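Local atomic coordinates of TipC2 (Streptococcus intermedius B196, PDB entry 6DHX), a protein that probably acts as an immunity protein (antitoxin) that protects its producer by recognising an antibacterial toxin exported through the type VII secretion system. Residues Q27-T32 with I79-L84; S49-E52 with K58-P61; I63-I68 with L167-S172. All coordinates share one frame; numbering follows the deposited sequence.

The three contacts show how one curved sheet meets its helices and its own edge. Interactions 1 and 3 are both partly buried and both join the sheet to a helix, 21-32 and 151-173 respectively, yet one relies on methyl and methylene groups over phenyl rings and the other on a single hydrogen bond from a phenol to a carboxylate. Interaction 2 lies at the surface, inside a hairpin, and works by backbone hydrogen bonds, an aromatic pair and a water. Strand 59-65 serves both interactions 2 and 3, and its neighbour 74-82 serves interaction 1, where Phe-83 packs on Pro-61 and Phe-81 reaches Ile-63.

Interaction 1 (Q27-T32 with I79-L84); sequences QETEKT and IDFSFL
Phe-83, Thr-29 and Glu-30 bury the most surface here, with Phe-81 close behind. The methyl CG2 of Thr-29 sits almost directly over the centre of the Phe-81 ring, 3.7 Å from the ring centroid and 8° off its normal, a CH-pi contact. That methyl is placed by chi1 of -57°, which sets CG2 anti to the backbone N and leaves OG1 beside that N. Thr-29 OG1 lies 3.4 Å from Phe-81 CZ, but its hydrogen bond is to the Ile-25 carbonyl one turn back along the helix, so a hydroxyl packed against a ring still has a polar partner.

The arrangement is a helix laid against a sheet: helix 21-32 rests on strand 74-82 where that strand runs out into a loop. Phe-81 is still in the strand and Phe-83 is just beyond it, and both rings face the helix.

Glu-30 treats Phe-83 much as Thr-29 treats Phe-81. Its CG stands 3.9 Å from the centroid of the Phe-83 ring, 9° off the normal, while Glu-30 CB approaches Phe-83 CE1 at 3.6 Å. The chain then bends at chi2 and carries the carboxylate away from Phe-83. On the opposite face of this ring Phe-81 CB lies offset toward the rim, so the phenyl is sandwiched between aliphatic carbons. Tyr-26 meets the Phe-83 ring edge-to-face, and Tyr-33 is a further aromatic neighbour.

Interaction 2 (S49-E52 with K58-P61); sequences SYQE and KFYP
Tyr-50 and Tyr-60 project from the same face of two antiparallel strands, and their rings meet as an offset edge-to-face pair: the edge of Tyr-50 is turned toward the face of Tyr-60, with centroids 5.8 Å apart and planes at 62°. Closer still is Tyr-50 CB, which comes over that face, displaced toward its rim, to 3.5 Å from Tyr-60 CZ. Tyr-60 reaches this place through a chi1 of 65°, which tucks CG between the backbone N and the carbonyl carbon and lays the ring across the neighbouring strand, with Gln-51 O at its edge.

Beneath the rings, Tyr-50 and Tyr-60 form an antiparallel hydrogen-bonded pair of the beta hairpin made by strands 45-51 and 59-65. Tyr-50 N gives a bond to Tyr-60 O at 3.0 Å, and Tyr-60 N returns one to Tyr-50 O at 2.7 Å. Nearer the turn, Glu-52 N donates a hydrogen bond to Lys-58 O at 2.8 Å with an angle of 169° at the hydrogen. Phe-59 instead presents its ring edge to the backbone of Tyr-50, and its CD2 lies 3.4 Å from Gln-51 N.

Glu-52 bends at chi2, turning its carboxylate toward the root of the Tyr-60 side chain, with Glu-52 OE2 3.2 Å from Tyr-60 CB. A water completes the link, donating to both Glu-52 OE2 and Phe-59 O, each at 2.7 Å. The aliphatic CG of Glu-52 meanwhile packs on Lys-58 CB, and Leu-84 of the loop after strand 74-82 touches the same glutamate.

Interaction 3 (I63-I68 with L167-S172); sequences ILYKDI and LKDWCS
Asp-169 and Tyr-65 carry this contact by themselves, bridging helix 151-173 and strand 59-65 in a helix-on-sheet arrangement where the nearest CA atoms, those of this pair, are still 10.9 Å apart. The tyrosine ring and the aspartate side chain together span that gap. Followed along the helix, Leu-167 turns from the strand toward helix 21-32, where it packs on Ile-21 and Ile-25.

Two residues on, Asp-169 points its CB toward the strand. With CG anti to the carbonyl carbon (chi1 -79°), the carboxylate reaches out to the incoming phenol, and the two side chains meet head-on from opposite directions. The hydroxyl OH of Tyr-65 donates to Asp-169 OD2 at 2.6 Å, a short bond that uses the anti lone pair, away from the other carboxylate oxygen. Ring and carboxylate are nearly coplanar, 18° apart, and OD2 lies at the ring edge, in its plane, 3.1 Å from Tyr-65 CE2. The donated proton would probably help stabilise the negative charge of the aspartate. On the sheet, Val-45 and Ile-77 of the two flanking strands touch Tyr-65.

Trp-170 faces another way: its indole packs against Ile-25 and Glu-28 of helix 21-32, and Trp-170 NE1 hydrogen-bonds Glu-24 OE1. Cys-171 N hydrogen-bonds Leu-167 O. Ser-172 N and OG both donate to Asp-169 O, the OG-to-O distance being 2.6 Å.

Interaction 1 (Q27-T32 with I79-L84)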
ATOM      1  N   GLN A  27      -5.385   2.259 -13.204  1.00 18.58           N
ATOM      2  CA  GLN A  27      -5.579   2.695 -14.593  1.00 18.69           C
ATOM      3  C   GLN A  27      -5.312   4.176 -14.752  1.00 20.72           C
ATOM      4  O   GLN A  27      -4.779   4.607 -15.779  1.00 22.28           O
ATOM      5  CB  GLN A  27      -7.006   2.346 -15.046  1.00 22.11           C
ATOM      6  CG  GLN A  27      -7.151   0.806 -15.143  1.00 22.01           C
ATOM      7  CD  GLN A  27      -8.535   0.322 -15.539  1.00 27.32           C
ATOM      8  OE1 GLN A  27      -8.990  -0.702 -15.018  1.00 25.81           O
ATOM      9  NE2 GLN A  27      -9.220   1.030 -16.469  1.00 26.23           N
ATOM     10  N   GLU A  28      -5.744   4.993 -13.788  1.00 20.45           N
ATOM     11  CA  GLU A  28      -5.486   6.419 -13.982  1.00 20.42           C
ATOM     12  C   GLU A  28      -4.002   6.711 -13.820  1.00 19.89           C
ATOM     13  O   GLU A  28      -3.482   7.606 -14.505  1.00 21.57           O
ATOM     14  CB  GLU A  28      -6.314   7.230 -13.002  1.00 24.81           C
ATOM     15  CG  GLU A  28      -6.160   8.760 -13.112  1.00 25.70           C
ATOM     16  CD  GLU A  28      -6.712   9.391 -14.385  1.00 36.32           C
ATOM     17  OE1 GLU A  28      -7.387   8.724 -15.193  1.00 32.72           O
ATOM     18  OE2 GLU A  28      -6.491  10.612 -14.521  1.00 34.82           O
ATOM     19  N   THR A  29      -3.321   5.963 -12.938  1.00 21.03           N
ATOM     20  CA  THR A  29      -1.870   6.180 -12.826  1.00 18.79           C
ATOM     21  C   THR A  29      -1.153   5.703 -14.064  1.00 22.77           C
ATOM     22  O   THR A  29      -0.267   6.401 -14.547  1.00 20.03           O
ATOM     23  CB  THR A  29      -1.300   5.518 -11.561  1.00 19.23           C
ATOM     24  OG1 THR A  29      -2.000   6.044 -10.426  1.00 20.34           O
ATOM     25  CG2 THR A  29       0.255   5.851 -11.445  1.00 20.61           C
ATOM     26  N   GLU A  30      -1.543   4.548 -14.636  1.00 18.85           N
ATOM     27  CA  GLU A  30      -0.867   4.109 -15.840  1.00 19.05           C
ATOM     28  C   GLU A  30      -1.120   5.064 -17.014  1.00 21.76           C
ATOM     29  O   GLU A  30      -0.237   5.263 -17.875  1.00 22.93           O
ATOM     30  CB  GLU A  30      -1.319   2.671 -16.185  1.00 19.49           C
ATOM     31  CG  GLU A  30      -0.394   2.044 -17.251  1.00 24.55           C
ATOM     32  CD  GLU A  30      -0.808   2.392 -18.691  1.00 53.46           C
ATOM     33  OE1 GLU A  30      -1.984   2.774 -18.900  1.00 56.88           O
ATOM     34  OE2 GLU A  30       0.042   2.300 -19.620  1.00 65.61           O
ATOM     35  N   LYS A  31      -2.314   5.668 -17.049  1.00 20.52           N
ATOM     36  CA  LYS A  31      -2.652   6.606 -18.099  1.00 24.13           C
ATOM     37  C   LYS A  31      -1.825   7.884 -18.015  1.00 24.17           C
ATOM     38  O   LYS A  31      -1.481   8.450 -19.055  1.00 25.71           O
ATOM     39  CB  LYS A  31      -4.157   6.935 -18.011  1.00 23.58           C
ATOM     40  CG  LYS A  31      -4.569   8.084 -18.921  1.00 29.48           C
ATOM     41  CD  LYS A  31      -6.077   8.408 -18.675  1.00 38.97           C
ATOM     42  CE  LYS A  31      -6.586   9.469 -19.625  1.00 50.73           C
ATOM     43  NZ  LYS A  31      -8.078   9.619 -19.549  1.00 57.03           N
ATOM     44  N   THR A  32      -1.493   8.328 -16.793  1.00 23.21           N
ATOM     45  CA  THR A  32      -0.925   9.660 -16.573  1.00 26.35           C
ATOM     46  C   THR A  32       0.553   9.677 -16.184  1.00 24.78           C
ATOM     47  O   THR A  32       1.177  10.745 -16.308  1.00 25.19           O
ATOM     48  CB  THR A  32      -1.692  10.409 -15.476  1.00 22.53           C
ATOM     49  OG1 THR A  32      -1.590   9.735 -14.224  1.00 21.12           O
ATOM     50  CG2 THR A  32      -3.216  10.507 -15.855  1.00 26.16           C
ATOM     51  N   ILE A  79       3.026   3.834  -2.066  1.00 21.52           N
ATOM     52  CA  ILE A  79       2.266   3.119  -3.097  1.00 19.85           C
ATOM     53  C   ILE A  79       3.225   2.811  -4.228  1.00 23.82           C
ATOM     54  O   ILE A  79       3.801   3.729  -4.800  1.00 21.26           O
ATOM     55  CB  ILE A  79       1.083   3.938  -3.645  1.00 20.20           C
ATOM     56  CG1 ILE A  79       0.231   4.523  -2.506  1.00 20.00           C
ATOM     57  CG2 ILE A  79       0.253   3.039  -4.587  1.00 20.79           C
ATOM     58  CD1 ILE A  79      -0.829   5.541  -3.006  1.00 22.02           C
ATOM     59  N   ASP A  80       3.407   1.538  -4.545  1.00 19.14           N
ATOM     60  CA  ASP A  80       4.252   1.145  -5.671  1.00 20.20           C
ATOM     61  C   ASP A  80       3.379   0.602  -6.790  1.00 20.61           C
ATOM     62  O   ASP A  80       2.425  -0.116  -6.528  1.00 22.33           O
ATOM     63  CB  ASP A  80       5.264   0.053  -5.275  1.00 20.63           C
ATOM     64  CG  ASP A  80       6.402   0.589  -4.450  1.00 32.88           C
ATOM     65  OD1 ASP A  80       6.760   1.746  -4.643  1.00 34.79           O
ATOM     66  OD2 ASP A  80       6.905  -0.113  -3.537  1.00 32.98           O
ATOM     67  N   PHE A  81       3.730   0.903  -8.039  1.00 20.02           N
ATOM     68  CA  PHE A  81       2.997   0.406  -9.203  1.00 21.29           C
ATOM     69  C   PHE A  81       3.866  -0.537 -10.020  1.00 22.87           C
ATOM     70  O   PHE A  81       5.017  -0.190 -10.318  1.00 24.20           O
ATOM     71  CB  PHE A  81       2.592   1.600 -10.082  1.00 17.93           C
ATOM     72  CG  PHE A  81       1.551   2.448  -9.449  1.00 18.89           C
ATOM     73  CD1 PHE A  81       1.899   3.417  -8.513  1.00 18.74           C
ATOM     74  CD2 PHE A  81       0.198   2.246  -9.742  1.00 22.16           C
ATOM     75  CE1 PHE A  81       0.921   4.223  -7.867  1.00 20.17           C
ATOM     76  CE2 PHE A  81      -0.788   3.025  -9.108  1.00 19.73           C
ATOM     77  CZ  PHE A  81      -0.421   4.009  -8.140  1.00 17.68           C
ATOM     78  N   SER A  82       3.343  -1.727 -10.351  1.00 18.86           N
ATOM     79  CA  SER A  82       4.076  -2.681 -11.187  1.00 23.69           C
ATOM     80  C   SER A  82       3.226  -2.871 -12.426  1.00 25.10           C
ATOM     81  O   SER A  82       2.201  -3.561 -12.381  1.00 23.82           O
ATOM     82  CB  SER A  82       4.327  -4.022 -10.490  1.00 27.59           C
ATOM     83  OG  SER A  82       5.124  -3.822  -9.335  1.00 29.73           O
ATOM     84  N   PHE A  83       3.624  -2.229 -13.510  1.00 23.80           N
ATOM     85  CA  PHE A  83       2.829  -2.306 -14.734  1.00 27.50           C
ATOM     86  C   PHE A  83       3.304  -3.377 -15.699  1.00 30.63           C
ATOM     87  O   PHE A  83       2.528  -3.811 -16.570  1.00 27.72           O
ATOM     88  CB  PHE A  83       2.884  -0.976 -15.495  1.00 25.16           C
ATOM     89  CG  PHE A  83       2.331   0.198 -14.766  1.00 23.94           C
ATOM     90  CD1 PHE A  83       1.086   0.142 -14.146  1.00 24.04           C
ATOM     91  CD2 PHE A  83       3.051   1.415 -14.756  1.00 28.04           C
ATOM     92  CE1 PHE A  83       0.559   1.257 -13.505  1.00 22.55           C
ATOM     93  CE2 PHE A  83       2.535   2.518 -14.108  1.00 21.49           C
ATOM     94  CZ  PHE A  83       1.287   2.458 -13.490  1.00 21.21           C
ATOM     95  N   LEU A  84       4.568  -3.768 -15.615  1.00 25.22           N
ATOM     96  CA  LEU A  84       5.201  -4.504 -16.703  1.00 28.56           C
ATOM     97  C   LEU A  84       5.264  -6.013 -16.485  1.00 34.02           C
ATOM     98  O   LEU A  84       5.533  -6.740 -17.448  1.00 38.71           O
ATOM     99  CB  LEU A  84       6.643  -3.997 -16.895  1.00 30.65           C
ATOM    100  CG  LEU A  84       6.933  -2.860 -17.865  1.00 42.87           C
ATOM    101  CD1 LEU A  84       5.860  -1.800 -17.904  1.00 37.87           C
ATOM    102  CD2 LEU A  84       8.332  -2.258 -17.594  1.00 38.77           C
TER

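Interaction 2 (S49-E52 with K58-P61)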
ATOM      1  N   SER A  49      10.328   8.103  -9.406  1.00 22.35           N
ATOM      2  CA  SER A  49      10.460   7.250 -10.582  1.00 22.92           C
ATOM      3  C   SER A  49      11.663   6.355 -10.354  1.00 27.44           C
ATOM      4  O   SER A  49      12.784   6.859 -10.243  1.00 34.27           O
ATOM      5  CB  SER A  49      10.700   8.102 -11.843  1.00 24.71           C
ATOM      6  OG  SER A  49       9.565   8.930 -12.137  1.00 27.73           O
ATOM      7  N   TYR A  50      11.456   5.040 -10.343  1.00 25.50           N
ATOM      8  CA  TYR A  50      12.544   4.088 -10.121  1.00 27.79           C
ATOM      9  C   TYR A  50      12.721   3.151 -11.313  1.00 28.82           C
ATOM     10  O   TYR A  50      11.749   2.763 -11.975  1.00 27.92           O
ATOM     11  CB  TYR A  50      12.246   3.274  -8.860  1.00 30.12           C
ATOM     12  CG  TYR A  50      12.161   4.109  -7.608  1.00 32.08           C
ATOM     13  CD1 TYR A  50      13.201   4.975  -7.273  1.00 40.36           C
ATOM     14  CD2 TYR A  50      11.084   3.994  -6.731  1.00 28.64           C
ATOM     15  CE1 TYR A  50      13.179   5.725  -6.127  1.00 37.34           C
ATOM     16  CE2 TYR A  50      11.046   4.772  -5.561  1.00 33.98           C
ATOM     17  CZ  TYR A  50      12.114   5.606  -5.264  1.00 36.37           C
ATOM     18  OH  TYR A  50      12.115   6.374  -4.134  1.00 40.88           O
ATOM     19  N   GLN A  51      13.972   2.755 -11.574  1.00 31.08           N
ATOM     20  CA  GLN A  51      14.265   1.939 -12.739  1.00 32.42           C
ATOM     21  C   GLN A  51      13.498   0.613 -12.711  1.00 38.11           C
ATOM     22  O   GLN A  51      13.491  -0.090 -11.694  1.00 35.43           O
ATOM     23  CB  GLN A  51      15.766   1.658 -12.794  1.00 35.31           C
ATOM     24  CG  GLN A  51      16.142   0.762 -13.933  1.00 40.81           C
ATOM     25  CD  GLN A  51      16.149   1.502 -15.267  1.00 55.53           C
ATOM     26  OE1 GLN A  51      15.326   1.224 -16.146  1.00 63.07           O
ATOM     27  NE2 GLN A  51      17.083   2.431 -15.428  1.00 55.20           N
ATOM     28  N   GLU A  52      12.873   0.250 -13.839  1.00 33.92           N
ATOM     29  CA  GLU A  52      12.207  -1.048 -13.933  1.00 35.63           C
ATOM     30  C   GLU A  52      13.241  -2.153 -14.030  1.00 41.58           C
ATOM     31  O   GLU A  52      14.167  -2.087 -14.846  1.00 42.06           O
ATOM     32  CB  GLU A  52      11.287  -1.139 -15.155  1.00 32.82           C
ATOM     33  CG  GLU A  52      10.081  -0.180 -15.103  1.00 31.05           C
ATOM     34  CD  GLU A  52       8.830  -0.860 -14.518  1.00 31.38           C
ATOM     35  OE1 GLU A  52       8.927  -1.986 -13.965  1.00 38.70           O
ATOM     36  OE2 GLU A  52       7.756  -0.222 -14.652  1.00 34.72           O
ATOM     37  N   LYS A  58      12.961   1.957 -18.893  1.00 35.30           N
ATOM     38  CA  LYS A  58      11.713   2.428 -18.304  1.00 31.26           C
ATOM     39  C   LYS A  58      11.817   2.575 -16.788  1.00 33.43           C
ATOM     40  O   LYS A  58      12.555   1.846 -16.113  1.00 31.15           O
ATOM     41  CB  LYS A  58      10.551   1.461 -18.629  1.00 35.16           C
ATOM     42  CG  LYS A  58      10.265   1.361 -20.127  1.00 42.26           C
ATOM     43  CD  LYS A  58       9.111   0.404 -20.402  1.00 47.78           C
ATOM     44  CE  LYS A  58       8.866   0.225 -21.891  1.00 48.52           C
ATOM     45  NZ  LYS A  58       7.746  -0.736 -22.097  1.00 56.15           N
ATOM     46  N   PHE A  59      10.994   3.464 -16.257  1.00 25.04           N
ATOM     47  CA  PHE A  59      10.879   3.727 -14.830  1.00 21.74           C
ATOM     48  C   PHE A  59       9.456   3.525 -14.377  1.00 24.90           C
ATOM     49  O   PHE A  59       8.518   3.819 -15.131  1.00 24.70           O
ATOM     50  CB  PHE A  59      11.260   5.174 -14.486  1.00 22.57           C
ATOM     51  CG  PHE A  59      12.688   5.484 -14.755  1.00 23.03           C
ATOM     52  CD1 PHE A  59      13.099   5.931 -16.005  1.00 30.74           C
ATOM     53  CD2 PHE A  59      13.651   5.298 -13.761  1.00 26.19           C
ATOM     54  CE1 PHE A  59      14.461   6.205 -16.271  1.00 33.91           C
ATOM     55  CE2 PHE A  59      15.010   5.568 -14.016  1.00 26.38           C
ATOM     56  CZ  PHE A  59      15.416   6.022 -15.279  1.00 29.06           C
ATOM     57  N   TYR A  60       9.299   2.952 -13.119  1.00 21.09           N
ATOM     58  CA  TYR A  60       7.929   2.842 -12.586  1.00 21.64           C
ATOM     59  C   TYR A  60       7.683   3.910 -11.552  1.00 21.98           C
ATOM     60  O   TYR A  60       8.629   4.405 -10.948  1.00 21.99           O
ATOM     61  CB  TYR A  60       7.700   1.467 -11.941  1.00 22.36           C
ATOM     62  CG  TYR A  60       8.549   1.189 -10.713  1.00 27.30           C
ATOM     63  CD1 TYR A  60       8.096   1.515  -9.430  1.00 25.97           C
ATOM     64  CD2 TYR A  60       9.769   0.509 -10.827  1.00 29.48           C
ATOM     65  CE1 TYR A  60       8.841   1.203  -8.312  1.00 28.33           C
ATOM     66  CE2 TYR A  60      10.529   0.200  -9.686  1.00 29.60           C
ATOM     67  CZ  TYR A  60      10.040   0.555  -8.443  1.00 31.99           C
ATOM     68  OH  TYR A  60      10.724   0.266  -7.281  1.00 33.57           O
ATOM     69  N   PRO A  61       6.428   4.341 -11.404  1.00 20.59           N
ATOM     70  CA  PRO A  61       6.101   5.371 -10.410  1.00 18.65           C
ATOM     71  C   PRO A  61       5.906   4.745  -9.029  1.00 18.20           C
ATOM     72  O   PRO A  61       5.400   3.623  -8.875  1.00 21.73           O
ATOM     73  CB  PRO A  61       4.775   5.959 -10.931  1.00 21.25           C
ATOM     74  CG  PRO A  61       4.106   4.800 -11.603  1.00 20.16           C
ATOM     75  CD  PRO A  61       5.215   3.855 -12.111  1.00 21.74           C
TER
HETATM   76  O   HOH W   1       7.218   1.833 -16.386  1.00 39.57           O

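Interaction 3 (I63-I68 with L167-S172)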
ATOM      1  N   ILE A  63       4.889   6.274  -4.974  1.00 18.54           N
ATOM      2  CA  ILE A  63       4.336   7.405  -4.237  1.00 19.25           C
ATOM      3  C   ILE A  63       4.793   7.260  -2.793  1.00 21.87           C
ATOM      4  O   ILE A  63       4.681   6.167  -2.216  1.00 23.29           O
ATOM      5  CB  ILE A  63       2.795   7.410  -4.307  1.00 22.15           C
ATOM      6  CG1 ILE A  63       2.289   7.271  -5.770  1.00 23.32           C
ATOM      7  CG2 ILE A  63       2.223   8.621  -3.573  1.00 23.43           C
ATOM      8  CD1 ILE A  63       2.860   8.351  -6.771  1.00 21.67           C
ATOM      9  N   LEU A  64       5.304   8.333  -2.216  1.00 20.25           N
ATOM     10  CA  LEU A  64       5.812   8.288  -0.843  1.00 22.40           C
ATOM     11  C   LEU A  64       5.186   9.440  -0.069  1.00 27.12           C
ATOM     12  O   LEU A  64       5.312  10.608  -0.485  1.00 29.00           O
ATOM     13  CB  LEU A  64       7.365   8.452  -0.826  1.00 21.88           C
ATOM     14  CG  LEU A  64       8.018   8.355   0.547  1.00 29.82           C
ATOM     15  CD1 LEU A  64       7.838   6.870   1.041  1.00 27.69           C
ATOM     16  CD2 LEU A  64       9.515   8.693   0.535  1.00 32.38           C
ATOM     17  N   TYR A  65       4.539   9.135   1.058  1.00 23.21           N
ATOM     18  CA  TYR A  65       3.978  10.225   1.853  1.00 22.83           C
ATOM     19  C   TYR A  65       5.089  11.050   2.486  1.00 25.51           C
ATOM     20  O   TYR A  65       6.059  10.509   3.027  1.00 26.06           O
ATOM     21  CB  TYR A  65       3.030   9.689   2.945  1.00 25.97           C
ATOM     22  CG  TYR A  65       1.646   9.542   2.385  1.00 22.94           C
ATOM     23  CD1 TYR A  65       1.346   8.500   1.500  1.00 22.66           C
ATOM     24  CD2 TYR A  65       0.653  10.475   2.674  1.00 25.37           C
ATOM     25  CE1 TYR A  65       0.064   8.373   0.904  1.00 21.66           C
ATOM     26  CE2 TYR A  65      -0.621  10.381   2.091  1.00 24.97           C
ATOM     27  CZ  TYR A  65      -0.903   9.329   1.215  1.00 21.07           C
ATOM     28  OH  TYR A  65      -2.146   9.213   0.651  1.00 23.32           O
ATOM     29  N   LYS A  66       4.929  12.377   2.414  1.00 27.47           N
ATOM     30  CA  LYS A  66       5.872  13.314   3.012  1.00 33.40           C
ATOM     31  C   LYS A  66       5.815  13.240   4.533  1.00 32.60           C
ATOM     32  O   LYS A  66       4.784  12.935   5.128  1.00 34.87           O
ATOM     33  CB  LYS A  66       5.556  14.761   2.569  1.00 29.64           C
ATOM     34  CG  LYS A  66       5.660  15.021   1.051  1.00 34.38           C
ATOM     35  CD  LYS A  66       5.110  16.411   0.660  1.00 31.79           C
ATOM     36  CE  LYS A  66       5.266  16.701  -0.851  1.00 38.14           C
ATOM     37  NZ  LYS A  66       4.631  18.053  -1.236  1.00 38.52           N
ATOM     38  N   ASP A  67       6.942  13.556   5.166  1.00 37.22           N
ATOM     39  CA  ASP A  67       7.009  13.528   6.626  1.00 42.15           C
ATOM     40  C   ASP A  67       5.935  14.409   7.270  1.00 44.19           C
ATOM     41  O   ASP A  67       5.327  14.005   8.271  1.00 44.14           O
ATOM     42  CB  ASP A  67       8.402  13.942   7.080  1.00 47.40           C
ATOM     43  CG  ASP A  67       9.469  12.999   6.590  1.00 59.81           C
ATOM     44  OD1 ASP A  67       9.159  11.798   6.371  1.00 57.41           O
ATOM     45  OD2 ASP A  67      10.622  13.455   6.424  1.00 68.38           O
ATOM     46  N   ILE A  68       5.662  15.597   6.696  1.00 43.94           N
ATOM     47  CA  ILE A  68       4.579  16.466   7.188  1.00 50.21           C
ATOM     48  C   ILE A  68       3.246  15.729   7.241  1.00 54.59           C
ATOM     49  O   ILE A  68       2.366  16.061   8.053  1.00 57.76           O
ATOM     50  CB  ILE A  68       4.459  17.751   6.324  1.00 51.65           C
ATOM     51  CG1 ILE A  68       3.160  18.510   6.609  1.00 62.58           C
ATOM     52  CG2 ILE A  68       4.445  17.461   4.851  1.00 46.97           C
ATOM     53  CD1 ILE A  68       3.198  19.415   7.804  1.00 67.45           C
ATOM     54  N   LEU A 167      -6.883   6.091   0.575  1.00 20.29           N
ATOM     55  CA  LEU A 167      -8.011   6.064  -0.359  1.00 21.36           C
ATOM     56  C   LEU A 167      -8.826   7.352  -0.260  1.00 19.37           C
ATOM     57  O   LEU A 167      -9.391   7.821  -1.263  1.00 20.90           O
ATOM     58  CB  LEU A 167      -8.902   4.837  -0.127  1.00 22.02           C
ATOM     59  CG  LEU A 167      -8.231   3.482  -0.435  1.00 22.16           C
ATOM     60  CD1 LEU A 167      -9.225   2.317  -0.198  1.00 21.79           C
ATOM     61  CD2 LEU A 167      -7.702   3.427  -1.921  1.00 22.56           C
ATOM     62  N   LYS A 168      -8.888   7.950   0.917  1.00 20.34           N
ATOM     63  CA  LYS A 168      -9.574   9.242   1.034  1.00 22.50           C
ATOM     64  C   LYS A 168      -8.816  10.318   0.247  1.00 22.36           C
ATOM     65  O   LYS A 168      -9.420  11.174  -0.423  1.00 23.58           O
ATOM     66  CB  LYS A 168      -9.690   9.614   2.512  1.00 22.90           C
ATOM     67  CG  LYS A 168     -10.558  10.834   2.768  1.00 24.60           C
ATOM     68  CD  LYS A 168     -10.601  11.152   4.251  1.00 30.11           C
ATOM     69  CE  LYS A 168     -11.672  12.179   4.589  1.00 37.03           C
ATOM     70  NZ  LYS A 168     -11.730  12.403   6.053  1.00 39.55           N
ATOM     71  N   ASP A 169      -7.479  10.245   0.276  1.00 20.85           N
ATOM     72  CA  ASP A 169      -6.647  11.134  -0.538  1.00 24.69           C
ATOM     73  C   ASP A 169      -6.905  10.930  -2.023  1.00 20.75           C
ATOM     74  O   ASP A 169      -6.969  11.902  -2.780  1.00 19.99           O
ATOM     75  CB  ASP A 169      -5.156  10.899  -0.258  1.00 24.15           C
ATOM     76  CG  ASP A 169      -4.683  11.566   1.017  1.00 27.85           C
ATOM     77  OD1 ASP A 169      -5.442  12.361   1.592  1.00 26.21           O
ATOM     78  OD2 ASP A 169      -3.557  11.286   1.453  1.00 28.85           O
ATOM     79  N   TRP A 170      -6.972   9.663  -2.468  1.00 20.02           N
ATOM     80  CA  TRP A 170      -7.303   9.389  -3.867  1.00 20.13           C
ATOM     81  C   TRP A 170      -8.592  10.078  -4.263  1.00 20.78           C
ATOM     82  O   TRP A 170      -8.675  10.732  -5.318  1.00 21.48           O
ATOM     83  CB  TRP A 170      -7.468   7.870  -4.077  1.00 21.23           C
ATOM     84  CG  TRP A 170      -7.906   7.572  -5.489  1.00 19.26           C
ATOM     85  CD1 TRP A 170      -9.135   7.099  -5.911  1.00 18.81           C
ATOM     86  CD2 TRP A 170      -7.116   7.771  -6.675  1.00 20.96           C
ATOM     87  NE1 TRP A 170      -9.141   6.993  -7.295  1.00 20.06           N
ATOM     88  CE2 TRP A 170      -7.924   7.393  -7.786  1.00 21.65           C
ATOM     89  CE3 TRP A 170      -5.804   8.219  -6.897  1.00 18.32           C
ATOM     90  CZ2 TRP A 170      -7.453   7.430  -9.111  1.00 22.18           C
ATOM     91  CZ3 TRP A 170      -5.318   8.264  -8.248  1.00 23.88           C
ATOM     92  CH2 TRP A 170      -6.144   7.873  -9.318  1.00 24.15           C
ATOM     93  N   CYS A 171      -9.626   9.947  -3.408  1.00 21.14           N
ATOM     94  CA  CYS A 171     -10.913  10.570  -3.734  1.00 21.88           C
ATOM     95  C   CYS A 171     -10.862  12.098  -3.668  1.00 23.74           C
ATOM     96  O   CYS A 171     -11.746  12.750  -4.239  1.00 26.96           O
ATOM     97  CB  CYS A 171     -12.047  10.028  -2.815  1.00 24.32           C
ATOM     98  SG  CYS A 171     -12.256   8.188  -3.115  1.00 27.76           S
ATOM     99  N   SER A 172      -9.808  12.681  -3.100  1.00 23.11           N
ATOM    100  CA  SER A 172      -9.654  14.135  -3.123  1.00 23.38           C
ATOM    101  C   SER A 172      -9.008  14.652  -4.403  1.00 25.40           C
ATOM    102  O   SER A 172      -9.109  15.853  -4.676  1.00 27.57           O
ATOM    103  CB  SER A 172      -8.799  14.604  -1.933  1.00 29.68           C
ATOM    104  OG  SER A 172      -7.416  14.429  -2.179  1.00 32.21           O
TER